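Long-range contact in transglutaminase-like enzymes, putative cysteine protease (Cytophaga hutchinsonii, PDB 3ISR), which is probably a cysteine-dependent hydrolase of the transglutaminase-like superfamily, perhaps a cysteine protease: residues Ile189-Thr203 / His215-Ile228. Numbering follows the deposited sequence.
Sequences IALCRALSIPARYFT and HACFEAYIGGNWII
Arg200 and Glu219 face each other on neighbouring antiparallel strands and form a salt bridge. Arg200 NE donates to Glu219 OE1 at 2.7 Å, and Arg200 NH2 reaches the same oxygen at 2.9 Å. OE1 lies in the guanidinium plane and takes both bonds at its edge, the one from NH2 more bent (139°). The guanidinium also lies flat on the indole of Trp226, their planes 10° apart. Arg200 CZ sits over the five-membered ring as a cation-pi contact, and CD over the six-membered ring as a CH-pi contact. CG stands between the backbone N and carbonyl carbon (chi1 66°), and the extended chain beyond it runs along the indole. On the opposite face of the indole, Tyr221 CD1 comes in near the rim. A leucine in place of Arg200 would probably leave the buried Glu219 carboxylate without its charged mate and Trp226 without its stacking partner.

The backbone groups are paired as well. Arg200 and Glu219 exchange N-H...O bonds, as do Phe202 and Cys217, where Cys217 N to Phe202 O measures 2.8 Å. Tyr221 N adds a bond to Pro198 O, but the buried Tyr221 O has no partner in the model. Ala199 O takes two bonds from Arg193, the one from NH2 at 2.9 Å, which tie the helix to the strand. Arg193 NH1 bonds Ser120.

Beside the salt bridge, Ile228 CD1 makes a CH-pi contact over one face of the Phe202 ring, 3.6 Å from its centroid. On the sheet face toward the helix, Ile189 CG1 packs on Phe218 CB at 3.5 Å. His215 NE2 bonds Asp230. Cys181, which touches His215, would probably complete a Cys-His-Asp triad with Asp230. This helix packed on an antiparallel sheet is consistent with the papain-like core of transglutaminases.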
ATOM      1  N   ILE B 189      -9.348  -5.662 -16.157  1.00 16.12           N
ATOM      2  CA  ILE B 189     -10.175  -6.636 -15.410  1.00 15.46           C
ATOM      3  C   ILE B 189     -10.698  -5.999 -14.133  1.00 15.87           C
ATOM      4  O   ILE B 189     -11.898  -6.073 -13.841  1.00 14.83           O
ATOM      5  CB  ILE B 189      -9.369  -7.897 -15.050  1.00 16.93           C
ATOM      6  CG1 ILE B 189      -9.053  -8.707 -16.306  1.00 14.92           C
ATOM      7  CG2 ILE B 189     -10.159  -8.785 -14.073  1.00 15.27           C
ATOM      8  CD1 ILE B 189      -7.873  -9.649 -16.118  1.00 16.40           C
ATOM      9  N   ALA B 190      -9.814  -5.344 -13.384  1.00 14.73           N
ATOM     10  CA  ALA B 190     -10.237  -4.750 -12.117  1.00 15.23           C
ATOM     11  C   ALA B 190     -11.316  -3.713 -12.327  1.00 14.59           C
ATOM     12  O   ALA B 190     -12.281  -3.677 -11.584  1.00 15.13           O
ATOM     13  CB  ALA B 190      -9.047  -4.129 -11.363  1.00 14.56           C
ATOM     14  N   LEU B 191     -11.132  -2.849 -13.319  1.00 15.49           N
ATOM     15  CA  LEU B 191     -12.114  -1.796 -13.581  1.00 16.00           C
ATOM     16  C   LEU B 191     -13.442  -2.352 -14.067  1.00 15.75           C
ATOM     17  O   LEU B 191     -14.494  -1.856 -13.674  1.00 16.12           O
ATOM     18  CB  LEU B 191     -11.532  -0.745 -14.544  1.00 15.52           C
ATOM     19  CG  LEU B 191     -10.367   0.094 -13.983  1.00 15.97           C
ATOM     20  CD1 LEU B 191      -9.657   0.840 -15.113  1.00 14.67           C
ATOM     21  CD2 LEU B 191     -10.835   1.090 -12.888  1.00 16.18           C
ATOM     22  N   CYS B 192     -13.410  -3.404 -14.891  1.00 16.17           N
ATOM     23  CA  CYS B 192     -14.664  -4.083 -15.286  1.00 15.35           C
ATOM     24  C   CYS B 192     -15.402  -4.656 -14.090  1.00 15.59           C
ATOM     25  O   CYS B 192     -16.593  -4.419 -13.914  1.00 13.88           O
ATOM     26  CB  CYS B 192     -14.392  -5.240 -16.226  1.00 15.79           C
ATOM     27  SG  CYS B 192     -14.021  -4.750 -17.897  1.00 19.41           S
ATOM     28  N   ARG B 193     -14.700  -5.446 -13.277  1.00 15.08           N
ATOM     29  CA  ARG B 193     -15.352  -6.038 -12.115  1.00 15.52           C
ATOM     30  C   ARG B 193     -15.883  -4.973 -11.163  1.00 15.83           C
ATOM     31  O   ARG B 193     -16.916  -5.172 -10.512  1.00 15.36           O
ATOM     32  CB  ARG B 193     -14.393  -6.952 -11.354  1.00 15.66           C
ATOM     33  CG  ARG B 193     -13.991  -8.180 -12.140  1.00 15.65           C
ATOM     34  CD  ARG B 193     -13.188  -9.140 -11.258  1.00 14.95           C
ATOM     35  NE  ARG B 193     -12.657 -10.230 -12.083  1.00 12.42           N
ATOM     36  CZ  ARG B 193     -11.496 -10.827 -11.871  1.00 13.12           C
ATOM     37  NH1 ARG B 193     -10.750 -10.470 -10.813  1.00 11.99           N
ATOM     38  NH2 ARG B 193     -11.080 -11.769 -12.719  1.00 11.88           N
ATOM     39  N   ALA B 194     -15.175  -3.853 -11.070  1.00 15.56           N
ATOM     40  CA  ALA B 194     -15.595  -2.767 -10.166  1.00 16.20           C
ATOM     41  C   ALA B 194     -16.961  -2.233 -10.582  1.00 16.53           C
ATOM     42  O   ALA B 194     -17.718  -1.702  -9.752  1.00 16.82           O
ATOM     43  CB  ALA B 194     -14.542  -1.657 -10.182  1.00 15.76           C
ATOM     44  N   LEU B 195     -17.272  -2.378 -11.870  1.00 16.63           N
ATOM     45  CA  LEU B 195     -18.563  -1.961 -12.453  1.00 17.90           C
ATOM     46  C   LEU B 195     -19.554  -3.114 -12.634  1.00 17.60           C
ATOM     47  O   LEU B 195     -20.533  -2.988 -13.385  1.00 18.32           O
ATOM     48  CB  LEU B 195     -18.340  -1.254 -13.806  1.00 17.64           C
ATOM     49  CG  LEU B 195     -17.506   0.034 -13.757  1.00 20.16           C
ATOM     50  CD1 LEU B 195     -16.966   0.395 -15.144  1.00 21.42           C
ATOM     51  CD2 LEU B 195     -18.294   1.190 -13.135  1.00 20.18           C
ATOM     52  N   SER B 196     -19.310  -4.227 -11.944  1.00 16.75           N
ATOM     53  CA  SER B 196     -20.175  -5.427 -12.005  1.00 16.83           C
ATOM     54  C   SER B 196     -20.233  -6.061 -13.397  1.00 16.57           C
ATOM     55  O   SER B 196     -21.279  -6.553 -13.824  1.00 16.32           O
ATOM     56  CB  SER B 196     -21.598  -5.139 -11.497  1.00 16.95           C
ATOM     57  OG  SER B 196     -21.558  -4.500 -10.232  1.00 19.71           O
ATOM     58  N   ILE B 197     -19.105  -6.060 -14.099  1.00 15.60           N
ATOM     59  CA  ILE B 197     -19.023  -6.724 -15.403  1.00 15.57           C
ATOM     60  C   ILE B 197     -18.025  -7.875 -15.234  1.00 15.35           C
ATOM     61  O   ILE B 197     -16.882  -7.633 -14.844  1.00 16.22           O
ATOM     62  CB  ILE B 197     -18.525  -5.729 -16.490  1.00 15.31           C
ATOM     63  CG1 ILE B 197     -19.486  -4.548 -16.610  1.00 15.44           C
ATOM     64  CG2 ILE B 197     -18.360  -6.415 -17.879  1.00 16.01           C
ATOM     65  CD1 ILE B 197     -18.870  -3.337 -17.336  1.00 18.55           C
ATOM     66  N   PRO B 198     -18.440  -9.129 -15.503  1.00 15.21           N
ATOM     67  CA  PRO B 198     -17.473 -10.201 -15.294  1.00 14.34           C
ATOM     68  C   PRO B 198     -16.295 -10.067 -16.251  1.00 14.58           C
ATOM     69  O   PRO B 198     -16.479  -9.704 -17.409  1.00 14.83           O
ATOM     70  CB  PRO B 198     -18.269 -11.488 -15.571  1.00 14.90           C
ATOM     71  CG  PRO B 198     -19.735 -11.071 -15.532  1.00 15.33           C
ATOM     72  CD  PRO B 198     -19.749  -9.624 -15.962  1.00 14.73           C
ATOM     73  N   ALA B 199     -15.085 -10.322 -15.763  1.00 14.00           N
ATOM     74  CA  ALA B 199     -13.904 -10.200 -16.638  1.00 14.62           C
ATOM     75  C   ALA B 199     -12.861 -11.210 -16.239  1.00 14.40           C
ATOM     76  O   ALA B 199     -12.780 -11.577 -15.068  1.00 14.90           O
ATOM     77  CB  ALA B 199     -13.333  -8.799 -16.570  1.00 15.00           C
ATOM     78  N   ARG B 200     -12.064 -11.671 -17.206  1.00 14.14           N
ATOM     79  CA  ARG B 200     -11.056 -12.659 -16.897  1.00 13.22           C
ATOM     80  C   ARG B 200      -9.758 -12.367 -17.667  1.00 12.31           C
ATOM     81  O   ARG B 200      -9.754 -11.640 -18.660  1.00 12.94           O
ATOM     82  CB  ARG B 200     -11.567 -14.076 -17.203  1.00 13.91           C
ATOM     83  CG  ARG B 200     -11.815 -14.330 -18.724  1.00 16.18           C
ATOM     84  CD  ARG B 200     -12.443 -15.701 -18.975  1.00 18.30           C
ATOM     85  NE  ARG B 200     -12.409 -16.019 -20.402  1.00 17.54           N
ATOM     86  CZ  ARG B 200     -13.014 -17.058 -20.962  1.00 20.07           C
ATOM     87  NH1 ARG B 200     -13.723 -17.916 -20.228  1.00 18.33           N
ATOM     88  NH2 ARG B 200     -12.904 -17.251 -22.272  1.00 19.03           N
ATOM     89  N   TYR B 201      -8.685 -12.965 -17.190  1.00  8.71           N
ATOM     90  CA  TYR B 201      -7.357 -12.789 -17.746  1.00  7.65           C
ATOM     91  C   TYR B 201      -7.137 -13.773 -18.904  1.00  7.05           C
ATOM     92  O   TYR B 201      -7.538 -14.935 -18.821  1.00  6.42           O
ATOM     93  CB  TYR B 201      -6.397 -13.079 -16.602  1.00  7.32           C
ATOM     94  CG  TYR B 201      -4.935 -12.802 -16.827  1.00  7.69           C
ATOM     95  CD1 TYR B 201      -4.449 -11.498 -16.804  1.00  6.88           C
ATOM     96  CD2 TYR B 201      -4.027 -13.856 -16.958  1.00  8.72           C
ATOM     97  CE1 TYR B 201      -3.086 -11.238 -16.946  1.00  6.98           C
ATOM     98  CE2 TYR B 201      -2.658 -13.609 -17.117  1.00  8.74           C
ATOM     99  CZ  TYR B 201      -2.211 -12.287 -17.110  1.00  7.44           C
ATOM    100  OH  TYR B 201      -0.878 -11.996 -17.245  1.00  6.34           O
ATOM    101  N   PHE B 202      -6.489 -13.297 -19.970  1.00  6.00           N
ATOM    102  CA  PHE B 202      -6.237 -14.098 -21.178  1.00  6.63           C
ATOM    103  C   PHE B 202      -4.737 -14.025 -21.491  1.00  5.40           C
ATOM    104  O   PHE B 202      -4.172 -12.939 -21.556  1.00  4.81           O
ATOM    105  CB  PHE B 202      -7.076 -13.512 -22.334  1.00  6.58           C
ATOM    106  CG  PHE B 202      -6.845 -14.175 -23.702  1.00  8.92           C
ATOM    107  CD1 PHE B 202      -7.823 -14.976 -24.269  1.00 10.50           C
ATOM    108  CD2 PHE B 202      -5.674 -13.957 -24.412  1.00  9.42           C
ATOM    109  CE1 PHE B 202      -7.628 -15.578 -25.539  1.00 10.56           C
ATOM    110  CE2 PHE B 202      -5.466 -14.549 -25.682  1.00  9.86           C
ATOM    111  CZ  PHE B 202      -6.461 -15.357 -26.234  1.00  9.70           C
ATOM    112  N   THR B 203      -4.095 -15.174 -21.663  1.00  5.55           N
ATOM    113  CA  THR B 203      -2.702 -15.199 -22.145  1.00  6.42           C
ATOM    114  C   THR B 203      -2.636 -15.916 -23.478  1.00  6.50           C
ATOM    115  O   THR B 203      -3.405 -16.839 -23.717  1.00  6.67           O
ATOM    116  CB  THR B 203      -1.743 -15.871 -21.166  1.00  6.64           C
ATOM    117  OG1 THR B 203      -2.171 -17.224 -20.905  1.00  7.86           O
ATOM    118  CG2 THR B 203      -1.734 -15.098 -19.846  1.00  7.22           C
ATOM    119  N   HIS B 215       1.815 -12.867 -24.606  1.00 14.40           N
ATOM    120  CA  HIS B 215       1.001 -11.683 -24.525  1.00 15.06           C
ATOM    121  C   HIS B 215      -0.098 -11.916 -23.516  1.00 15.39           C
ATOM    122  O   HIS B 215      -0.515 -13.052 -23.316  1.00 16.51           O
ATOM    123  CB  HIS B 215       0.406 -11.340 -25.891  1.00 15.91           C
ATOM    124  CG  HIS B 215      -0.142  -9.953 -25.965  1.00 16.86           C
ATOM    125  ND1 HIS B 215       0.623  -8.842 -25.690  1.00 19.58           N
ATOM    126  CD2 HIS B 215      -1.375  -9.495 -26.273  1.00 18.44           C
ATOM    127  CE1 HIS B 215      -0.112  -7.756 -25.833  1.00 18.99           C
ATOM    128  NE2 HIS B 215      -1.332  -8.125 -26.184  1.00 19.67           N
ATOM    129  N   ALA B 216      -0.542 -10.849 -22.873  1.00 14.45           N
ATOM    130  CA  ALA B 216      -1.663 -10.928 -21.933  1.00 15.10           C
ATOM    131  C   ALA B 216      -2.676  -9.835 -22.221  1.00 15.70           C
ATOM    132  O   ALA B 216      -2.297  -8.696 -22.466  1.00 16.84           O
ATOM    133  CB  ALA B 216      -1.147 -10.819 -20.467  1.00 14.21           C
ATOM    134  N   CYS B 217      -3.964 -10.184 -22.193  1.00 15.04           N
ATOM    135  CA  CYS B 217      -5.017  -9.200 -22.255  1.00 15.58           C
ATOM    136  C   CYS B 217      -6.214  -9.698 -21.453  1.00 14.80           C
ATOM    137  O   CYS B 217      -6.054 -10.475 -20.505  1.00 13.83           O
ATOM    138  CB  CYS B 217      -5.362  -8.827 -23.690  1.00 16.80           C
ATOM    139  SG  CYS B 217      -5.696 -10.231 -24.734  1.00 20.67           S
ATOM    140  N   PHE B 218      -7.408  -9.223 -21.773  1.00 14.57           N
ATOM    141  CA  PHE B 218      -8.548  -9.633 -20.967  1.00 14.63           C
ATOM    142  C   PHE B 218      -9.812  -9.816 -21.790  1.00 15.12           C
ATOM    143  O   PHE B 218      -9.885  -9.357 -22.942  1.00 14.87           O
ATOM    144  CB  PHE B 218      -8.759  -8.669 -19.780  1.00 14.64           C
ATOM    145  CG  PHE B 218      -9.360  -7.329 -20.146  1.00 14.71           C
ATOM    146  CD1 PHE B 218     -10.726  -7.095 -19.984  1.00 15.00           C
ATOM    147  CD2 PHE B 218      -8.556  -6.283 -20.582  1.00 14.68           C
ATOM    148  CE1 PHE B 218     -11.276  -5.837 -20.314  1.00 16.51           C
ATOM    149  CE2 PHE B 218      -9.084  -5.058 -20.910  1.00 13.58           C
ATOM    150  CZ  PHE B 218     -10.434  -4.818 -20.761  1.00 15.12           C
ATOM    151  N   GLU B 219     -10.795 -10.499 -21.203  1.00 14.84           N
ATOM    152  CA  GLU B 219     -12.079 -10.704 -21.848  1.00 14.99           C
ATOM    153  C   GLU B 219     -13.154 -10.315 -20.865  1.00 14.75           C
ATOM    154  O   GLU B 219     -12.996 -10.525 -19.672  1.00 14.45           O
ATOM    155  CB  GLU B 219     -12.252 -12.166 -22.269  1.00 15.74           C
ATOM    156  CG  GLU B 219     -11.238 -12.632 -23.347  1.00 17.65           C
ATOM    157  CD  GLU B 219     -11.321 -14.131 -23.604  1.00 21.20           C
ATOM    158  OE1 GLU B 219     -11.317 -14.902 -22.622  1.00 23.44           O
ATOM    159  OE2 GLU B 219     -11.386 -14.551 -24.785  1.00 22.64           O
ATOM    160  N   ALA B 220     -14.195  -9.661 -21.360  1.00 14.12           N
ATOM    161  CA  ALA B 220     -15.334  -9.290 -20.532  1.00 14.31           C
ATOM    162  C   ALA B 220     -16.538 -10.072 -21.010  1.00 14.30           C
ATOM    163  O   ALA B 220     -16.698 -10.293 -22.214  1.00 14.35           O
ATOM    164  CB  ALA B 220     -15.613  -7.791 -20.632  1.00 15.19           C
ATOM    165  N   TYR B 221     -17.418 -10.440 -20.085  1.00 14.52           N
ATOM    166  CA  TYR B 221     -18.583 -11.224 -20.468  1.00 15.07           C
ATOM    167  C   TYR B 221     -19.726 -10.281 -20.731  1.00 15.26           C
ATOM    168  O   TYR B 221     -20.273  -9.678 -19.798  1.00 15.23           O
ATOM    169  CB  TYR B 221     -18.940 -12.216 -19.369  1.00 14.93           C
ATOM    170  CG  TYR B 221     -19.953 -13.255 -19.767  1.00 15.82           C
ATOM    171  CD1 TYR B 221     -19.568 -14.387 -20.505  1.00 16.56           C
ATOM    172  CD2 TYR B 221     -21.285 -13.135 -19.382  1.00 14.56           C
ATOM    173  CE1 TYR B 221     -20.498 -15.376 -20.863  1.00 16.45           C
ATOM    174  CE2 TYR B 221     -22.224 -14.134 -19.728  1.00 15.70           C
ATOM    175  CZ  TYR B 221     -21.812 -15.242 -20.458  1.00 15.42           C
ATOM    176  OH  TYR B 221     -22.725 -16.223 -20.799  1.00 16.93           O
ATOM    177  N   ILE B 222     -20.073 -10.145 -22.008  1.00 15.23           N
ATOM    178  CA  ILE B 222     -21.026  -9.142 -22.457  1.00 15.78           C
ATOM    179  C   ILE B 222     -22.040  -9.809 -23.365  1.00 15.79           C
ATOM    180  O   ILE B 222     -21.675 -10.385 -24.402  1.00 14.65           O
ATOM    181  CB  ILE B 222     -20.347  -8.006 -23.281  1.00 16.20           C
ATOM    182  CG1 ILE B 222     -19.185  -7.367 -22.504  1.00 18.29           C
ATOM    183  CG2 ILE B 222     -21.393  -6.954 -23.678  1.00 16.94           C
ATOM    184  CD1 ILE B 222     -18.293  -6.470 -23.357  1.00 18.51           C
ATOM    185  N   GLY B 223     -23.305  -9.735 -22.970  1.00 16.37           N
ATOM    186  CA  GLY B 223     -24.390 -10.304 -23.773  1.00 16.54           C
ATOM    187  C   GLY B 223     -24.217 -11.787 -24.017  1.00 16.41           C
ATOM    188  O   GLY B 223     -24.567 -12.288 -25.084  1.00 16.12           O
ATOM    189  N   GLY B 224     -23.672 -12.498 -23.035  1.00 15.18           N
ATOM    190  CA  GLY B 224     -23.569 -13.951 -23.139  1.00 15.55           C
ATOM    191  C   GLY B 224     -22.304 -14.475 -23.814  1.00 15.23           C
ATOM    192  O   GLY B 224     -22.147 -15.680 -23.997  1.00 16.03           O
ATOM    193  N   ASN B 225     -21.392 -13.569 -24.150  1.00 14.96           N
ATOM    194  CA  ASN B 225     -20.157 -13.939 -24.820  1.00 15.10           C
ATOM    195  C   ASN B 225     -18.964 -13.310 -24.152  1.00 14.48           C
ATOM    196  O   ASN B 225     -19.041 -12.162 -23.739  1.00 14.32           O
ATOM    197  CB  ASN B 225     -20.186 -13.466 -26.273  1.00 14.77           C
ATOM    198  CG  ASN B 225     -21.306 -14.113 -27.065  1.00 17.27           C
ATOM    199  OD1 ASN B 225     -22.212 -13.435 -27.538  1.00 20.79           O
ATOM    200  ND2 ASN B 225     -21.255 -15.430 -27.199  1.00 15.77           N
ATOM    201  N   TRP B 226     -17.847 -14.035 -24.111  1.00 14.20           N
ATOM    202  CA  TRP B 226     -16.576 -13.450 -23.669  1.00 14.31           C
ATOM    203  C   TRP B 226     -15.999 -12.644 -24.837  1.00 14.78           C
ATOM    204  O   TRP B 226     -15.725 -13.207 -25.908  1.00 15.02           O
ATOM    205  CB  TRP B 226     -15.599 -14.548 -23.232  1.00 13.53           C
ATOM    206  CG  TRP B 226     -15.974 -15.178 -21.961  1.00 14.25           C
ATOM    207  CD1 TRP B 226     -16.559 -16.402 -21.787  1.00 15.80           C
ATOM    208  CD2 TRP B 226     -15.823 -14.608 -20.645  1.00 13.73           C
ATOM    209  NE1 TRP B 226     -16.776 -16.633 -20.439  1.00 15.81           N
ATOM    210  CE2 TRP B 226     -16.331 -15.549 -19.722  1.00 14.96           C
ATOM    211  CE3 TRP B 226     -15.298 -13.398 -20.166  1.00 13.57           C
ATOM    212  CZ2 TRP B 226     -16.321 -15.325 -18.329  1.00 16.11           C
ATOM    213  CZ3 TRP B 226     -15.299 -13.165 -18.768  1.00 14.86           C
ATOM    214  CH2 TRP B 226     -15.811 -14.125 -17.877  1.00 15.18           C
ATOM    215  N   ILE B 227     -15.879 -11.329 -24.653  1.00 13.77           N
ATOM    216  CA  ILE B 227     -15.417 -10.447 -25.701  1.00 13.22           C
ATOM    217  C   ILE B 227     -14.004 -10.027 -25.320  1.00 13.37           C
ATOM    218  O   ILE B 227     -13.788  -9.563 -24.204  1.00 12.88           O
ATOM    219  CB  ILE B 227     -16.288  -9.179 -25.815  1.00 13.06           C
ATOM    220  CG1 ILE B 227     -17.787  -9.517 -26.025  1.00 11.64           C
ATOM    221  CG2 ILE B 227     -15.764  -8.256 -26.933  1.00 14.21           C
ATOM    222  CD1 ILE B 227     -18.115 -10.355 -27.292  1.00 12.83           C
ATOM    223  N   ILE B 228     -13.073 -10.154 -26.258  1.00 13.68           N
ATOM    224  CA  ILE B 228     -11.673  -9.849 -25.990  1.00 14.51           C
ATOM    225  C   ILE B 228     -11.320  -8.368 -26.139  1.00 14.82           C
ATOM    226  O   ILE B 228     -11.826  -7.677 -27.032  1.00 14.55           O
ATOM    227  CB  ILE B 228     -10.736 -10.739 -26.853  1.00 15.05           C
ATOM    228  CG1 ILE B 228      -9.313 -10.713 -26.255  1.00 16.73           C
ATOM    229  CG2 ILE B 228     -10.760 -10.328 -28.325  1.00 15.87           C
ATOM    230  CD1 ILE B 228      -8.568 -12.028 -26.396  1.00 19.29           C
TER